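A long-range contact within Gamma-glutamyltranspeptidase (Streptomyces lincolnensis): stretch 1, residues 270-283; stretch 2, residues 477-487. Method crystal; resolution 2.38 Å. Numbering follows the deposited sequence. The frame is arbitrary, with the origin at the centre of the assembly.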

# COMPACT_ATOMS: atom_id res chain seq x y z
N VAL A 270 -6.57 -3.32 26.79
CA VAL A 270 -7.18 -3.82 25.55
C VAL A 270 -8.69 -3.80 25.71
O VAL A 270 -9.20 -4.26 26.72
CB VAL A 270 -6.72 -5.23 25.22
CG1 VAL A 270 -7.26 -5.63 23.85
CG2 VAL A 270 -5.19 -5.30 25.22
N CYS A 271 -9.39 -3.27 24.71
CA CYS A 271 -10.85 -3.23 24.67
C CYS A 271 -11.39 -4.20 23.63
O CYS A 271 -10.90 -4.25 22.50
CB CYS A 271 -11.35 -1.82 24.33
SG CYS A 271 -10.80 -0.59 25.54
N LYS A 272 -12.43 -4.94 24.02
CA LYS A 272 -13.07 -5.95 23.18
C LYS A 272 -14.58 -5.89 23.33
O LYS A 272 -15.09 -5.21 24.20
CB LYS A 272 -12.61 -7.35 23.59
CG LYS A 272 -11.10 -7.57 23.54
CD LYS A 272 -10.53 -7.50 22.13
CE LYS A 272 -10.84 -8.77 21.34
NZ LYS A 272 -10.66 -8.60 19.87
N ALA A 273 -15.28 -6.63 22.48
CA ALA A 273 -16.72 -6.82 22.64
C ALA A 273 -16.99 -7.81 23.76
O ALA A 273 -16.18 -8.71 23.99
CB ALA A 273 -17.35 -7.32 21.35
N GLY A 274 -18.13 -7.64 24.43
CA GLY A 274 -18.56 -8.52 25.52
C GLY A 274 -18.67 -10.00 25.16
O GLY A 274 -18.64 -10.35 23.98
N PRO A 275 -18.86 -10.87 26.17
CA PRO A 275 -18.75 -12.33 25.98
C PRO A 275 -19.84 -13.00 25.14
O PRO A 275 -19.77 -14.22 24.91
CB PRO A 275 -18.76 -12.88 27.41
CG PRO A 275 -19.50 -11.85 28.20
CD PRO A 275 -19.49 -10.53 27.46
N TRP A 276 -20.83 -12.24 24.68
CA TRP A 276 -21.66 -12.65 23.52
C TRP A 276 -20.83 -12.78 22.22
O TRP A 276 -21.27 -13.42 21.26
CB TRP A 276 -22.87 -11.70 23.30
CG TRP A 276 -22.49 -10.27 23.15
CD1 TRP A 276 -22.45 -9.33 24.14
CD2 TRP A 276 -22.07 -9.60 21.95
NE1 TRP A 276 -22.03 -8.12 23.64
CE2 TRP A 276 -21.79 -8.25 22.30
CE3 TRP A 276 -21.91 -10.00 20.61
CZ2 TRP A 276 -21.36 -7.30 21.36
CZ3 TRP A 276 -21.47 -9.05 19.67
CH2 TRP A 276 -21.21 -7.72 20.05
N SER A 277 -19.66 -12.15 22.18
CA SER A 277 -18.62 -12.46 21.21
C SER A 277 -17.56 -13.35 21.86
O SER A 277 -17.59 -13.55 23.06
CB SER A 277 -17.99 -11.16 20.70
OG SER A 277 -17.07 -10.64 21.65
N GLN A 278 -16.61 -13.84 21.07
CA GLN A 278 -15.39 -14.45 21.64
C GLN A 278 -14.39 -13.41 22.16
O GLN A 278 -13.32 -13.78 22.67
CB GLN A 278 -14.69 -15.36 20.61
CG GLN A 278 -14.05 -14.64 19.42
CD GLN A 278 -13.12 -15.53 18.59
OE1 GLN A 278 -13.01 -15.35 17.38
NE2 GLN A 278 -12.42 -16.46 19.24
N GLY A 279 -14.71 -12.12 22.00
CA GLY A 279 -13.80 -11.01 22.32
C GLY A 279 -12.97 -11.19 23.57
O GLY A 279 -11.73 -11.10 23.53
N PRO A 280 -13.64 -11.46 24.70
CA PRO A 280 -12.96 -11.66 25.97
C PRO A 280 -11.90 -12.77 26.05
O PRO A 280 -11.10 -12.74 26.98
CB PRO A 280 -14.12 -11.96 26.91
CG PRO A 280 -15.23 -11.13 26.36
CD PRO A 280 -15.10 -11.34 24.88
N VAL A 281 -11.87 -13.69 25.09
CA VAL A 281 -10.88 -14.77 25.11
C VAL A 281 -9.45 -14.25 24.90
O VAL A 281 -8.49 -14.89 25.36
CB VAL A 281 -11.24 -15.89 24.10
CG1 VAL A 281 -10.73 -15.61 22.70
CG2 VAL A 281 -10.70 -17.23 24.59
N LEU A 282 -9.32 -13.12 24.20
CA LEU A 282 -8.04 -12.40 24.08
C LEU A 282 -7.61 -11.89 25.46
O LEU A 282 -6.48 -12.10 25.90
CB LEU A 282 -8.15 -11.22 23.09
CG LEU A 282 -6.82 -10.61 22.58
CD1 LEU A 282 -6.96 -9.99 21.19
CD2 LEU A 282 -6.21 -9.60 23.55
N LEU A 283 -8.56 -11.23 26.14
CA LEU A 283 -8.34 -10.71 27.48
C LEU A 283 -7.96 -11.84 28.46
O LEU A 283 -7.05 -11.67 29.27
CB LEU A 283 -9.57 -9.92 27.96
CG LEU A 283 -10.17 -8.82 27.05
CD1 LEU A 283 -11.38 -8.12 27.65
CD2 LEU A 283 -9.11 -7.78 26.74
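Stretch 2 477-487: RRPRTTLTPSI

Stretch 2 runs antiparallel to the strand of stretch 1 at its far end, but before that it follows the loop of stretch 1 in the same sense, Arg 480 lying by Trp 276 and Thr 484 by Gly 279. It is extended for most of its length and becomes a strand at Ser 486.

Arg 478 points toward stretch 1 and lays its flat guanidinium on the indole of Trp 276, CZ standing 3.5 Å from the centroid of the five-membered ring; a planar cation suits an electron-rich ring face. Pro 479 has no amide hydrogen to offer, and its CA-to-CB bond points away. At Arg 480 the backbone closes in, CA lying 3.5 Å from Trp 276 O in a CA-H...O contact.

Thr 481 bridges the backbones: its N donates to Trp 276 O (3.1 Å), and its O accepts from Gln 278 N (2.9 Å). Its CG2 supplies an apolar surface 3.9 Å from Trp 276 CZ3. Thr 482 and Leu 483 depart from this pairing; the extended path breaks at Thr 482, and the CA-to-CB bond of Leu 483 points away.

Thr 484 turns back toward stretch 1, its OG1 accepting from Lys 272 NZ at 2.6 Å. Thr 484 OG1 also lies 3.2 Å from Gly 279 CA; a CB on the glycine would instead clash with Ala 273 O. Pro 485 contributes its carbonyl: O accepts from Lys 272 NZ at 2.9 Å. A water joins Ala 273 N to Thr 484 OG1 and Pro 485 O. Ser 486 adds OG, 2.8 Å from Lys 272 NZ, so two hydroxyls and a carbonyl serve a buried ammonium group, with a weak bond from Lys 272 NZ to Thr 484 O (2.9 Å).

Ile 487 completes the antiparallel pair with Cys 271: Cys 271 N donates to Ile 487 O (2.7 Å) and Ile 487 N to Cys 271 O (3.1 Å). The CA-to-CB bonds of both point to the same face, Cys 271 CB and Ile 487 CB 4.3 Å apart in an apolar contact, while the end of Ile 487 leads away.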

# COMPACT_ATOMS: atom_id res chain seq x y z
N ARG A 477 -31.77 -13.91 21.48
CA ARG A 477 -30.40 -13.93 21.97
C ARG A 477 -29.39 -14.07 20.84
O ARG A 477 -29.65 -14.75 19.85
CB ARG A 477 -30.24 -15.09 22.94
CG ARG A 477 -30.39 -14.70 24.39
CD ARG A 477 -31.53 -13.75 24.67
NE ARG A 477 -31.94 -13.87 26.06
CZ ARG A 477 -31.83 -12.93 27.01
NH1 ARG A 477 -32.25 -13.23 28.23
NH2 ARG A 477 -31.30 -11.72 26.78
N ARG A 478 -28.24 -13.43 21.01
CA ARG A 478 -27.18 -13.50 20.00
C ARG A 478 -26.51 -14.85 20.06
O ARG A 478 -26.30 -15.38 21.14
CB ARG A 478 -26.07 -12.48 20.21
CG ARG A 478 -26.49 -11.02 20.15
CD ARG A 478 -26.69 -10.50 21.55
NE ARG A 478 -26.05 -9.22 21.78
CZ ARG A 478 -25.67 -8.77 22.98
NH1 ARG A 478 -25.09 -7.59 23.06
NH2 ARG A 478 -25.82 -9.48 24.09
N PRO A 479 -26.13 -15.38 18.90
CA PRO A 479 -25.23 -16.51 18.97
C PRO A 479 -23.85 -16.05 19.44
O PRO A 479 -23.51 -14.85 19.36
CB PRO A 479 -25.16 -17.00 17.53
CG PRO A 479 -25.40 -15.78 16.72
CD PRO A 479 -26.33 -14.92 17.51
N ARG A 480 -23.07 -17.00 19.93
CA ARG A 480 -21.72 -16.73 20.35
C ARG A 480 -20.85 -16.51 19.12
O ARG A 480 -20.45 -17.46 18.46
CB ARG A 480 -21.21 -17.88 21.20
CG ARG A 480 -20.02 -17.53 22.06
CD ARG A 480 -18.80 -18.26 21.56
NE ARG A 480 -18.84 -19.67 21.93
CZ ARG A 480 -18.32 -20.67 21.22
NH1 ARG A 480 -18.41 -21.91 21.70
NH2 ARG A 480 -17.73 -20.46 20.03
N THR A 481 -20.56 -15.24 18.83
CA THR A 481 -20.02 -14.83 17.52
C THR A 481 -18.49 -14.73 17.53
O THR A 481 -17.90 -14.30 18.52
CB THR A 481 -20.69 -13.52 17.04
OG1 THR A 481 -20.37 -13.28 15.67
CG2 THR A 481 -20.30 -12.31 17.88
N THR A 482 -17.86 -15.16 16.43
CA THR A 482 -16.38 -15.11 16.30
C THR A 482 -15.82 -13.70 16.05
O THR A 482 -14.63 -13.46 16.24
CB THR A 482 -15.86 -16.05 15.20
OG1 THR A 482 -16.63 -15.88 14.01
CG2 THR A 482 -15.92 -17.49 15.67
N LEU A 483 -16.70 -12.79 15.64
CA LEU A 483 -16.33 -11.43 15.23
C LEU A 483 -15.86 -10.63 16.43
O LEU A 483 -16.61 -10.44 17.38
CB LEU A 483 -17.53 -10.75 14.58
CG LEU A 483 -18.28 -11.58 13.52
CD1 LEU A 483 -19.30 -10.70 12.82
CD2 LEU A 483 -17.34 -12.29 12.53
N THR A 484 -14.63 -10.13 16.35
CA THR A 484 -13.96 -9.59 17.51
C THR A 484 -12.90 -8.54 17.18
O THR A 484 -11.70 -8.82 17.17
CB THR A 484 -13.38 -10.72 18.39
OG1 THR A 484 -12.67 -10.14 19.48
CG2 THR A 484 -12.47 -11.67 17.60
N PRO A 485 -13.35 -7.29 16.95
CA PRO A 485 -12.38 -6.20 16.77
C PRO A 485 -11.71 -5.81 18.09
O PRO A 485 -12.16 -6.22 19.17
CB PRO A 485 -13.22 -5.05 16.22
CG PRO A 485 -14.61 -5.33 16.67
CD PRO A 485 -14.74 -6.81 16.93
N SER A 486 -10.66 -5.00 18.00
CA SER A 486 -9.89 -4.56 19.16
C SER A 486 -9.60 -3.07 19.11
O SER A 486 -9.45 -2.49 18.03
CB SER A 486 -8.55 -5.29 19.24
OG SER A 486 -8.71 -6.69 19.12
N ILE A 487 -9.55 -2.47 20.29
CA ILE A 487 -8.94 -1.16 20.47
C ILE A 487 -8.00 -1.26 21.67
O ILE A 487 -8.35 -1.82 22.70
CB ILE A 487 -10.01 -0.05 20.64
CG1 ILE A 487 -10.65 0.26 19.29
CG2 ILE A 487 -9.37 1.22 21.22
CD1 ILE A 487 -11.63 1.41 19.27
O HOH W 1 -14.14 -7.91 20.12